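Local coordinates for protein fatty acid biosynthesis transcriptional regulator (PDB 6JBX) that binds DNA as a MarR-family transcriptional regulator and represses the pneumococcal fatty acid synthesis pathway together with its co-repressor acyl-ACP, at residues Y11-I14 with N15-T19; I110-L113 with H114-H118; K119-V122 with E123-D127; D127-S130 with E131-A135. All coordinates share one frame; numbering follows the deposited sequence.

Interaction 1 (Y11-I14 with N15-T19). With TRD (tridecane), chain F.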
loop_
_atom_site.group_PDB
_atom_site.type_symbol
_atom_site.label_atom_id
_atom_site.label_comp_id
_atom_site.label_asym_id
_atom_site.label_seq_id
_atom_site.Cartn_x
_atom_site.Cartn_y
_atom_site.Cartn_z
ATOM N N TYR A 11 -13.149 -14.795 -9.073
ATOM C CA TYR A 11 -13.159 -13.488 -8.399
ATOM C C TYR A 11 -12.749 -13.593 -6.921
ATOM O O TYR A 11 -12.011 -12.767 -6.428
ATOM C CB TYR A 11 -14.498 -12.760 -8.484
ATOM C CG TYR A 11 -14.471 -11.477 -7.677
ATOM C CD1 TYR A 11 -13.808 -10.352 -8.149
ATOM C CD2 TYR A 11 -15.018 -11.415 -6.401
ATOM C CE1 TYR A 11 -13.717 -9.181 -7.408
ATOM C CE2 TYR A 11 -14.909 -10.259 -5.628
ATOM C CZ TYR A 11 -14.277 -9.129 -6.138
ATOM O OH TYR A 11 -14.176 -7.981 -5.397
ATOM N N GLN A 12 -13.186 -14.621 -6.239
ATOM C CA GLN A 12 -12.843 -14.862 -4.829
ATOM C C GLN A 12 -11.312 -14.912 -4.640
ATOM O O GLN A 12 -10.763 -14.387 -3.629
ATOM C CB GLN A 12 -13.525 -16.149 -4.345
ATOM C CG GLN A 12 -15.040 -16.215 -4.693
ATOM C CD GLN A 12 -15.484 -17.033 -5.912
ATOM O OE1 GLN A 12 -15.354 -16.599 -7.092
ATOM N NE2 GLN A 12 -16.065 -18.209 -5.625
ATOM N N ARG A 13 -10.608 -15.516 -5.598
ATOM C CA ARG A 13 -9.182 -15.674 -5.455
ATOM C C ARG A 13 -8.523 -14.344 -5.785
ATOM O O ARG A 13 -7.625 -13.939 -5.072
ATOM C CB ARG A 13 -8.656 -16.799 -6.342
ATOM C CG ARG A 13 -7.147 -16.989 -6.292
ATOM C CD ARG A 13 -6.725 -18.331 -6.853
ATOM N NE ARG A 13 -6.991 -19.357 -5.845
ATOM C CZ ARG A 13 -6.547 -20.609 -5.896
ATOM N NH1 ARG A 13 -5.770 -20.998 -6.897
ATOM N NH2 ARG A 13 -6.878 -21.457 -4.937
ATOM N N ILE A 14 -9.019 -13.649 -6.797
ATOM C CA ILE A 14 -8.559 -12.317 -7.134
ATOM C C ILE A 14 -8.675 -11.403 -5.898
ATOM O O ILE A 14 -7.745 -10.693 -5.537
ATOM C CB ILE A 14 -9.327 -11.748 -8.342
ATOM C CG1 ILE A 14 -9.065 -12.548 -9.626
ATOM C CG2 ILE A 14 -8.970 -10.302 -8.559
ATOM C CD1 ILE A 14 -9.773 -12.027 -10.849
ATOM N N ASN A 15 -9.845 -11.404 -5.265
ATOM C CA ASN A 15 -10.130 -10.509 -4.175
ATOM C C ASN A 15 -9.220 -10.814 -2.985
ATOM O O ASN A 15 -8.615 -9.931 -2.454
ATOM C CB ASN A 15 -11.596 -10.595 -3.765
ATOM C CG ASN A 15 -11.901 -9.681 -2.606
ATOM O OD1 ASN A 15 -11.813 -8.465 -2.716
ATOM N ND2 ASN A 15 -12.211 -10.292 -1.493
ATOM N N GLU A 16 -9.069 -12.073 -2.691
ATOM C CA GLU A 16 -8.182 -12.543 -1.692
ATOM C C GLU A 16 -6.742 -12.076 -1.956
ATOM O O GLU A 16 -6.084 -11.598 -1.036
ATOM C CB GLU A 16 -8.225 -14.058 -1.623
ATOM C CG GLU A 16 -7.298 -14.630 -0.606
ATOM C CD GLU A 16 -7.256 -16.148 -0.553
ATOM O OE1 GLU A 16 -8.120 -16.809 -1.231
ATOM O OE2 GLU A 16 -6.348 -16.664 0.165
ATOM N N TYR A 17 -6.249 -12.194 -3.184
ATOM C CA TYR A 17 -4.875 -11.819 -3.441
ATOM C C TYR A 17 -4.724 -10.294 -3.330
ATOM O O TYR A 17 -3.759 -9.791 -2.685
ATOM C CB TYR A 17 -4.400 -12.352 -4.795
ATOM C CG TYR A 17 -4.183 -13.841 -4.848
ATOM C CD1 TYR A 17 -4.220 -14.618 -3.708
ATOM C CD2 TYR A 17 -3.905 -14.484 -6.056
ATOM C CE1 TYR A 17 -4.019 -15.989 -3.768
ATOM C CE2 TYR A 17 -3.644 -15.844 -6.125
ATOM C CZ TYR A 17 -3.697 -16.591 -4.976
ATOM O OH TYR A 17 -3.513 -17.928 -5.073
ATOM N N LEU A 18 -5.629 -9.553 -3.949
ATOM C CA LEU A 18 -5.528 -8.127 -3.898
ATOM C C LEU A 18 -5.588 -7.638 -2.429
ATOM O O LEU A 18 -4.838 -6.722 -2.073
ATOM C CB LEU A 18 -6.652 -7.471 -4.706
ATOM C CG LEU A 18 -6.545 -7.649 -6.212
ATOM C CD1 LEU A 18 -7.854 -7.247 -6.879
ATOM C CD2 LEU A 18 -5.385 -6.845 -6.773
ATOM N N THR A 19 -6.486 -8.211 -1.620
ATOM C CA THR A 19 -6.658 -7.756 -0.225
ATOM C C THR A 19 -5.363 -7.987 0.566
ATOM O O THR A 19 -5.001 -7.116 1.383
ATOM C CB THR A 19 -7.795 -8.491 0.499
ATOM O OG1 THR A 19 -8.976 -8.309 -0.287
ATOM C CG2 THR A 19 -8.006 -7.994 1.918
HETATM C C1 TRD F . -7.654 -12.273 -14.024
HETATM C C2 TRD F . -6.707 -11.502 -13.278
HETATM C C3 TRD F . -6.877 -10.033 -13.596
HETATM C C4 TRD F . -6.166 -9.215 -12.658
HETATM C C5 TRD F . -6.924 -8.038 -12.339
HETATM C C6 TRD F . -6.287 -7.236 -11.219
HETATM C C7 TRD F . -6.981 -5.983 -11.039
HETATM C C8 TRD F . -6.187 -5.148 -10.206
HETATM C C9 TRD F . -6.812 -3.783 -10.114
HETATM C C10 TRD F . -7.543 -3.682 -8.898
HETATM C C11 TRD F . -7.351 -2.439 -8.246
HETATM C C12 TRD F . -8.723 -1.837 -7.984
HETATM C C13 TRD F . -9.200 -2.232 -6.693
HETATM O O HOH W 1 -11.242 -6.372 -4.591
#
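Tyr17 lies alongside Arg13, one turn earlier on helix 11-34, and both side chains point the same way. At the root, Tyr17 CB rests 3.6 Å from Arg13 O, the same carbonyl that accepts the Tyr17 backbone N-H. Tyr17 CG is 3.5 Å from Arg13 O, which lies over a face of the ring. Further out, Tyr17 CE2 and CZ each meet Arg13 CG at 3.7 Å, a CH-pi contact with the methylene over the face and displaced toward the rim. Tyr17 OH ends 3.7 Å from Arg13 CD and over a face of the guanidinium, whose plane is 24° from that of the ring. Arg13 reaches this course because its CG is anti to the backbone N (chi1 178°). A second CH-pi contact sets Asn15 CB over the Tyr11 ring, and a water donates to Asn15 OD1 at 2.9 Å. On the buried side Ile14 CG2 packs against Leu18 CD1 at 3.7 Å, while Ile14 CD1 touches C1 of tridecane at 3.8 Å. Tyr17 also stacks on Tyr145 of the second subunit. The chemistry thus divides: away from the alkane, methylenes pack over the two tyrosine rings, while the branches of Ile14 and Leu18 meet tridecane.

Interaction 2 (I110-L113 with H114-H118)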
loop_
_atom_site.group_PDB
_atom_site.type_symbol
_atom_site.label_atom_id
_atom_site.label_comp_id
_atom_site.label_asym_id
_atom_site.label_seq_id
_atom_site.Cartn_x
_atom_site.Cartn_y
_atom_site.Cartn_z
ATOM N N ILE A 110 21.493 3.508 1.322
ATOM C CA ILE A 110 20.238 2.901 1.619
ATOM C C ILE A 110 19.326 2.952 0.367
ATOM O O ILE A 110 18.493 2.064 0.176
ATOM C CB ILE A 110 19.584 3.513 2.871
ATOM C CG1 ILE A 110 18.402 2.647 3.328
ATOM C CG2 ILE A 110 19.187 4.956 2.634
ATOM C CD1 ILE A 110 17.618 3.180 4.506
ATOM N N HIS A 111 19.449 3.973 -0.481
ATOM C CA HIS A 111 18.653 4.046 -1.708
ATOM C C HIS A 111 18.883 2.785 -2.550
ATOM O O HIS A 111 17.946 2.166 -3.025
ATOM C CB HIS A 111 19.008 5.327 -2.472
ATOM C CG HIS A 111 18.256 5.521 -3.743
ATOM N ND1 HIS A 111 16.877 5.448 -3.803
ATOM C CD2 HIS A 111 18.687 5.769 -4.997
ATOM C CE1 HIS A 111 16.491 5.662 -5.041
ATOM N NE2 HIS A 111 17.576 5.866 -5.790
ATOM N N ARG A 112 20.132 2.433 -2.733
ATOM C CA ARG A 112 20.520 1.205 -3.408
ATOM C C ARG A 112 19.802 -0.021 -2.814
ATOM O O ARG A 112 19.235 -0.871 -3.511
ATOM C CB ARG A 112 22.033 1.042 -3.292
ATOM C CG ARG A 112 22.523 -0.339 -3.687
ATOM C CD ARG A 112 22.391 -0.567 -5.179
ATOM N NE ARG A 112 23.508 -1.364 -5.688
ATOM C CZ ARG A 112 23.450 -2.660 -5.994
ATOM N NH1 ARG A 112 22.310 -3.317 -5.850
ATOM N NH2 ARG A 112 24.525 -3.274 -6.479
ATOM N N LEU A 113 19.826 -0.133 -1.509
ATOM C CA LEU A 113 19.285 -1.310 -0.828
ATOM C C LEU A 113 17.780 -1.457 -1.101
ATOM O O LEU A 113 17.237 -2.579 -1.294
ATOM C CB LEU A 113 19.566 -1.118 0.666
ATOM C CG LEU A 113 19.010 -2.184 1.596
ATOM C CD1 LEU A 113 19.786 -3.483 1.424
ATOM C CD2 LEU A 113 19.069 -1.696 3.036
ATOM N N HIS A 114 17.097 -0.318 -1.121
ATOM C CA HIS A 114 15.633 -0.292 -1.386
ATOM C C HIS A 114 15.374 -0.710 -2.836
ATOM O O HIS A 114 14.243 -1.148 -3.129
ATOM C CB HIS A 114 15.055 1.095 -1.071
ATOM C CG HIS A 114 13.565 1.127 -1.019
ATOM N ND1 HIS A 114 12.828 0.169 -0.350
ATOM C CD2 HIS A 114 12.670 1.991 -1.548
ATOM C CE1 HIS A 114 11.545 0.441 -0.467
ATOM N NE2 HIS A 114 11.421 1.555 -1.198
ATOM N N LYS A 115 16.373 -0.585 -3.705
ATOM C CA LYS A 115 16.218 -0.966 -5.106
ATOM C C LYS A 115 16.368 -2.474 -5.248
ATOM O O LYS A 115 15.759 -3.038 -6.131
ATOM C CB LYS A 115 17.254 -0.302 -6.015
ATOM C CG LYS A 115 16.896 1.103 -6.467
ATOM C CD LYS A 115 17.959 1.654 -7.408
ATOM C CE LYS A 115 18.262 3.122 -7.194
ATOM N NZ LYS A 115 19.446 3.562 -7.976
ATOM N N ARG A 116 17.221 -3.091 -4.443
ATOM C CA ARG A 116 17.368 -4.545 -4.523
ATOM C C ARG A 116 16.015 -5.201 -4.172
ATOM O O ARG A 116 15.683 -6.235 -4.708
ATOM C CB ARG A 116 18.459 -5.089 -3.594
ATOM C CG ARG A 116 19.826 -4.431 -3.747
ATOM C CD ARG A 116 20.919 -5.111 -2.914
ATOM N NE ARG A 116 21.644 -6.152 -3.658
ATOM C CZ ARG A 116 21.290 -7.444 -3.724
ATOM N NH1 ARG A 116 20.172 -7.869 -3.150
ATOM N NH2 ARG A 116 22.070 -8.321 -4.342
ATOM N N PHE A 117 15.238 -4.587 -3.269
ATOM C CA PHE A 117 13.953 -5.099 -2.873
ATOM C C PHE A 117 12.979 -5.030 -4.054
ATOM O O PHE A 117 12.334 -6.021 -4.381
ATOM C CB PHE A 117 13.405 -4.353 -1.651
ATOM C CG PHE A 117 12.097 -4.937 -1.175
ATOM C CD1 PHE A 117 12.076 -6.054 -0.357
ATOM C CD2 PHE A 117 10.896 -4.422 -1.627
ATOM C CE1 PHE A 117 10.871 -6.601 0.051
ATOM C CE2 PHE A 117 9.695 -4.971 -1.223
ATOM C CZ PHE A 117 9.683 -6.065 -0.394
ATOM N N HIS A 118 12.869 -3.870 -4.666
ATOM C CA HIS A 118 12.045 -3.676 -5.829
ATOM C C HIS A 118 12.465 -4.603 -6.979
ATOM O O HIS A 118 11.629 -5.106 -7.755
ATOM C CB HIS A 118 12.088 -2.212 -6.277
ATOM C CG HIS A 118 11.370 -1.299 -5.343
ATOM N ND1 HIS A 118 10.130 -1.618 -4.805
ATOM C CD2 HIS A 118 11.714 -0.084 -4.848
ATOM C CE1 HIS A 118 9.752 -0.653 -3.995
ATOM N NE2 HIS A 118 10.703 0.307 -4.018
HETATM O O HOH W 2 18.733 6.249 -8.945
#
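His111 with Lys115 and Arg112 with Arg116 are two successive i/i+4 pairs, a local contact within helix 105-125, which, as in other MarR proteins, leads from the DNA-binding region toward the dimer interface. Lys115 crosses the His111 ring obliquely, its CE 3.2 Å from His111 NE2, with the chain bent at chi3 (-141°). A water accepts from Lys115 NZ at 2.9 Å and lies in the plane of the imidazole, where its bond to His111 NE2 is weak. In the second pair the aliphatic root of one arginine meets the head of the other: Arg112 NH1 lies 3.4 Å from Arg116 CG and 3.6 Å from Arg116 NE, the guanidinium planes only 14° apart. Beneath them Arg112 O takes two backbone donors, Arg116 N at 3.1 Å and Lys115 N at 2.9 Å, the latter well above the carbonyl plane. The i+4 bonds from Lys115 N and Phe117 N are weak, so helical bonding is uneven here. The buried side faces other helices: His114 packs on Ile43, Met46 and Leu33, and Phe117 meets Phe147 of the second subunit. With Arg112 and Arg116 side by side and Lys115 not far off, this turn is probably positive; the like charges of the two guanidinium groups would tend to push them apart.

Interaction 3 (K119-V122 with E123-D127)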
loop_
_atom_site.group_PDB
_atom_site.type_symbol
_atom_site.label_atom_id
_atom_site.label_comp_id
_atom_site.label_asym_id
_atom_site.label_seq_id
_atom_site.Cartn_x
_atom_site.Cartn_y
_atom_site.Cartn_z
ATOM N N LYS A 119 13.743 -4.850 -7.095
ATOM C CA LYS A 119 14.175 -5.714 -8.140
ATOM C C LYS A 119 13.794 -7.169 -7.833
ATOM O O LYS A 119 13.400 -7.895 -8.744
ATOM C CB LYS A 119 15.675 -5.529 -8.342
ATOM C CG LYS A 119 16.298 -6.394 -9.416
ATOM C CD LYS A 119 17.699 -5.927 -9.720
ATOM C CE LYS A 119 18.399 -6.858 -10.691
ATOM N NZ LYS A 119 19.734 -6.339 -11.067
ATOM N N ALA A 120 13.927 -7.631 -6.586
ATOM C CA ALA A 120 13.486 -8.957 -6.226
ATOM C C ALA A 120 11.971 -9.122 -6.455
ATOM O O ALA A 120 11.534 -10.195 -6.835
ATOM C CB ALA A 120 13.850 -9.276 -4.816
ATOM N N MET A 121 11.201 -8.052 -6.307
ATOM C CA MET A 121 9.773 -8.123 -6.431
ATOM C C MET A 121 9.376 -8.320 -7.905
ATOM O O MET A 121 8.498 -9.141 -8.221
ATOM C CB MET A 121 9.104 -6.846 -5.904
ATOM C CG MET A 121 7.588 -6.918 -5.911
ATOM S SD MET A 121 6.768 -5.340 -5.369
ATOM C CE MET A 121 7.099 -4.303 -6.783
ATOM N N VAL A 122 9.992 -7.555 -8.777
ATOM C CA VAL A 122 9.712 -7.661 -10.193
ATOM C C VAL A 122 10.167 -9.017 -10.727
ATOM O O VAL A 122 9.449 -9.635 -11.528
ATOM C CB VAL A 122 10.321 -6.505 -10.985
ATOM C CG1 VAL A 122 10.186 -6.724 -12.492
ATOM C CG2 VAL A 122 9.679 -5.189 -10.562
ATOM N N GLU A 123 11.276 -9.526 -10.234
ATOM C CA GLU A 123 11.773 -10.827 -10.705
ATOM C C GLU A 123 10.772 -11.907 -10.274
ATOM O O GLU A 123 10.452 -12.827 -11.042
ATOM C CB GLU A 123 13.186 -11.118 -10.176
ATOM C CG GLU A 123 14.285 -10.212 -10.748
ATOM C CD GLU A 123 15.712 -10.326 -10.177
ATOM O OE1 GLU A 123 15.946 -11.038 -9.142
ATOM O OE2 GLU A 123 16.613 -9.674 -10.761
ATOM N N LYS A 124 10.230 -11.811 -9.050
ATOM C CA LYS A 124 9.230 -12.796 -8.665
ATOM C C LYS A 124 7.955 -12.609 -9.501
ATOM O O LYS A 124 7.346 -13.578 -9.906
ATOM C CB LYS A 124 8.982 -12.743 -7.162
ATOM C CG LYS A 124 8.005 -13.794 -6.659
ATOM C CD LYS A 124 8.319 -15.221 -7.082
ATOM C CE LYS A 124 7.400 -16.196 -6.377
ATOM N NZ LYS A 124 7.522 -17.571 -6.885
ATOM N N ILE A 125 7.566 -11.375 -9.796
ATOM C CA ILE A 125 6.350 -11.147 -10.563
ATOM C C ILE A 125 6.439 -11.884 -11.909
ATOM O O ILE A 125 5.532 -12.603 -12.250
ATOM C CB ILE A 125 6.054 -9.652 -10.739
ATOM C CG1 ILE A 125 5.610 -9.048 -9.418
ATOM C CG2 ILE A 125 5.006 -9.399 -11.787
ATOM C CD1 ILE A 125 5.300 -7.584 -9.514
ATOM N N ILE A 126 7.552 -11.744 -12.623
ATOM C CA ILE A 126 7.700 -12.386 -13.929
ATOM C C ILE A 126 8.151 -13.857 -13.833
ATOM O O ILE A 126 8.447 -14.448 -14.847
ATOM C CB ILE A 126 8.653 -11.597 -14.828
ATOM C CG1 ILE A 126 10.095 -11.685 -14.339
ATOM C CG2 ILE A 126 8.155 -10.181 -15.050
ATOM C CD1 ILE A 126 11.102 -11.012 -15.271
ATOM N N ASP A 127 8.215 -14.470 -12.677
ATOM C CA ASP A 127 8.634 -15.840 -12.616
ATOM C C ASP A 127 7.720 -16.727 -13.492
ATOM O O ASP A 127 6.488 -16.724 -13.377
ATOM C CB ASP A 127 8.633 -16.347 -11.189
ATOM C CG ASP A 127 9.103 -17.794 -11.080
ATOM O OD1 ASP A 127 10.285 -18.077 -11.447
ATOM O OD2 ASP A 127 8.291 -18.625 -10.631
#
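Lys119 and Glu123 slant across each other one turn apart, and both chains are extended beyond CG. Glu123 has its CG anti to its own carbonyl carbon (chi1 -68°), which swings the carboxylate across the lysine chain, short of its amino group. Glu123 OE2 therefore touches methylenes, 3.3 Å from Lys119 CE and 3.6 Å from Lys119 CG, while Lys119 NZ stays 4.6 Å from Glu123 OE2, beyond a salt bridge. Attraction between the charges is probably modest, and much of the contact is carboxylate against aliphatic chain. Glu123 CG also closes on Lys119 O at 3.2 Å, the oxygen that the Glu123 backbone N-H already uses.

On the buried side Ile125 points back toward the preceding turn. Ile125 CG1 lies 3.1 Å from Met121 O, a tight approach, and Ile125 CD1 is 4.3 Å from Met121 CG, a looser apolar contact. Met121 in turn approaches a bound tridecane. Regular i+4 backbone bonds run up to Ile126 N, which donates to Val122 O. Ile126 is the first residue to leave helical geometry, and its CG1 reaches to 3.5 Å from Val122 O. One step on, Asp127 N donates to Lys124 O at 3.0 Å, an i+3 bond at the helix exit.

Here helix 105-125 ends against helix 131-150: Ile125 packs on Met137, and Ile126 on Ile134 and Met137. Asn143 of the second subunit donates through ND2 to both Ile125 O and Asp127 O, fastening this helix end to the dimer partner.

Interaction 4 (D127-S130 with E131-A135)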
loop_
_atom_site.group_PDB
_atom_site.type_symbol
_atom_site.label_atom_id
_atom_site.label_comp_id
_atom_site.label_asym_id
_atom_site.label_seq_id
_atom_site.Cartn_x
_atom_site.Cartn_y
_atom_site.Cartn_z
ATOM N N ASP A 127 8.215 -14.470 -12.677
ATOM C CA ASP A 127 8.634 -15.840 -12.616
ATOM C C ASP A 127 7.720 -16.727 -13.492
ATOM O O ASP A 127 6.488 -16.724 -13.377
ATOM C CB ASP A 127 8.633 -16.347 -11.189
ATOM C CG ASP A 127 9.103 -17.794 -11.080
ATOM O OD1 ASP A 127 10.285 -18.077 -11.447
ATOM O OD2 ASP A 127 8.291 -18.625 -10.631
ATOM N N GLY A 128 8.326 -17.482 -14.407
ATOM C CA GLY A 128 7.595 -18.452 -15.207
ATOM C C GLY A 128 7.033 -17.818 -16.455
ATOM O O GLY A 128 6.424 -18.492 -17.246
ATOM N N MET A 129 7.258 -16.525 -16.650
ATOM C CA MET A 129 6.704 -15.897 -17.812
ATOM C C MET A 129 7.755 -15.899 -18.932
ATOM O O MET A 129 8.914 -15.675 -18.673
ATOM C CB MET A 129 6.326 -14.446 -17.551
ATOM C CG MET A 129 5.064 -14.241 -16.680
ATOM S SD MET A 129 4.840 -12.458 -16.475
ATOM C CE MET A 129 3.575 -12.428 -15.198
ATOM N N SER A 130 7.277 -16.025 -20.165
ATOM C CA SER A 130 8.103 -15.899 -21.369
ATOM C C SER A 130 8.269 -14.414 -21.666
ATOM O O SER A 130 7.553 -13.559 -21.090
ATOM C CB SER A 130 7.451 -16.602 -22.519
ATOM O OG SER A 130 6.277 -15.900 -22.898
ATOM N N GLU A 131 9.176 -14.112 -22.583
ATOM C CA GLU A 131 9.465 -12.720 -22.961
ATOM C C GLU A 131 8.237 -12.085 -23.640
ATOM O O GLU A 131 8.048 -10.892 -23.574
ATOM C CB GLU A 131 10.707 -12.624 -23.870
ATOM C CG GLU A 131 12.054 -12.915 -23.186
ATOM C CD GLU A 131 12.416 -12.063 -21.964
ATOM O OE1 GLU A 131 12.753 -12.650 -20.871
ATOM O OE2 GLU A 131 12.361 -10.808 -22.084
ATOM N N GLU A 132 7.413 -12.848 -24.333
ATOM C CA GLU A 132 6.208 -12.255 -24.889
ATOM C C GLU A 132 5.177 -12.012 -23.758
ATOM O O GLU A 132 4.415 -11.064 -23.826
ATOM C CB GLU A 132 5.615 -13.103 -26.024
ATOM C CG GLU A 132 5.616 -14.607 -25.773
ATOM C CD GLU A 132 6.817 -15.430 -26.266
ATOM O OE1 GLU A 132 7.864 -14.827 -26.675
ATOM O OE2 GLU A 132 6.720 -16.693 -26.199
ATOM N N GLU A 133 5.120 -12.867 -22.755
ATOM C CA GLU A 133 4.153 -12.671 -21.648
ATOM C C GLU A 133 4.560 -11.413 -20.868
ATOM O O GLU A 133 3.744 -10.584 -20.610
ATOM C CB GLU A 133 4.122 -13.920 -20.768
ATOM C CG GLU A 133 3.309 -15.082 -21.330
ATOM C CD GLU A 133 3.459 -16.374 -20.524
ATOM O OE1 GLU A 133 4.582 -16.699 -20.127
ATOM O OE2 GLU A 133 2.441 -17.051 -20.276
ATOM N N ILE A 134 5.849 -11.250 -20.595
ATOM C CA ILE A 134 6.395 -10.044 -19.992
ATOM C C ILE A 134 6.025 -8.806 -20.819
ATOM O O ILE A 134 5.649 -7.751 -20.275
ATOM C CB ILE A 134 7.910 -10.186 -19.789
ATOM C CG1 ILE A 134 8.235 -11.299 -18.794
ATOM C CG2 ILE A 134 8.535 -8.883 -19.326
ATOM C CD1 ILE A 134 9.690 -11.705 -18.778
ATOM N N ALA A 135 6.079 -8.892 -22.129
ATOM C CA ALA A 135 5.716 -7.726 -22.931
ATOM C C ALA A 135 4.220 -7.430 -22.776
ATOM O O ALA A 135 3.787 -6.268 -22.763
ATOM C CB ALA A 135 6.063 -7.980 -24.377
HETATM O O HOH W 3 11.345 -14.649 -19.762
#
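Ser130 holds OG between its backbone N and carbonyl carbon (chi1 69°), and Glu133 has CG anti to its carbonyl carbon (chi1 -79°) with the chain extended beyond it; together these torsions close a capping box at the start of helix 131-150. Ser130 is the N-cap. Its OG accepts from Glu133 N at 3.2 Å, and in return Glu133 OE1 accepts from Ser130 N at 2.8 Å, through the lone pair turned away from the other carboxylate oxygen and along a nearly straight bond (168°). A further, weak bond runs from Ser130 OG to Glu133 OE1 at 3.3 Å, so this oxygen has two donors from the cap, one of them weak. The helix proper begins with Ile134 N donating to Ser130 O. With three successive glutamates in its first turn, this helix end probably gains from the carboxylates lying near its positive pole.

The loop leading in turns at Gly128, which has positive phi. Met129 then sets its CB 3.9 Å from Ile134 CG1, an apolar contact beside the polar box, and packs on Gly140 of the second subunit. Outside the box, one water bridges loop and helix by donating to Met129 O at 2.9 Å and to Glu131 OE1 at 2.7 Å.

Interactions 1, 2 and 3 are partly buried turns within helices, each with a buried face and a more polar outer one, whereas interaction 4 is a surface contact at a helix start. Interactions 2 and 3 follow directly along helix 105-125, from its middle, where arginines, a lysine and histidines gather, to its end; interaction 4 shares Asp127 with 3 and opens the next helix, and Ile126 CD1 meets Ile134 CD1 between them at 3.8 Å. Interaction 1, on helix 11-34, touches none of the others within the chain and instead lines the tridecane pocket. Methylenes against flat groups prevail in 1, charged side chains in 2 and 3, and capping bonds in 4. All four touch the second subunit.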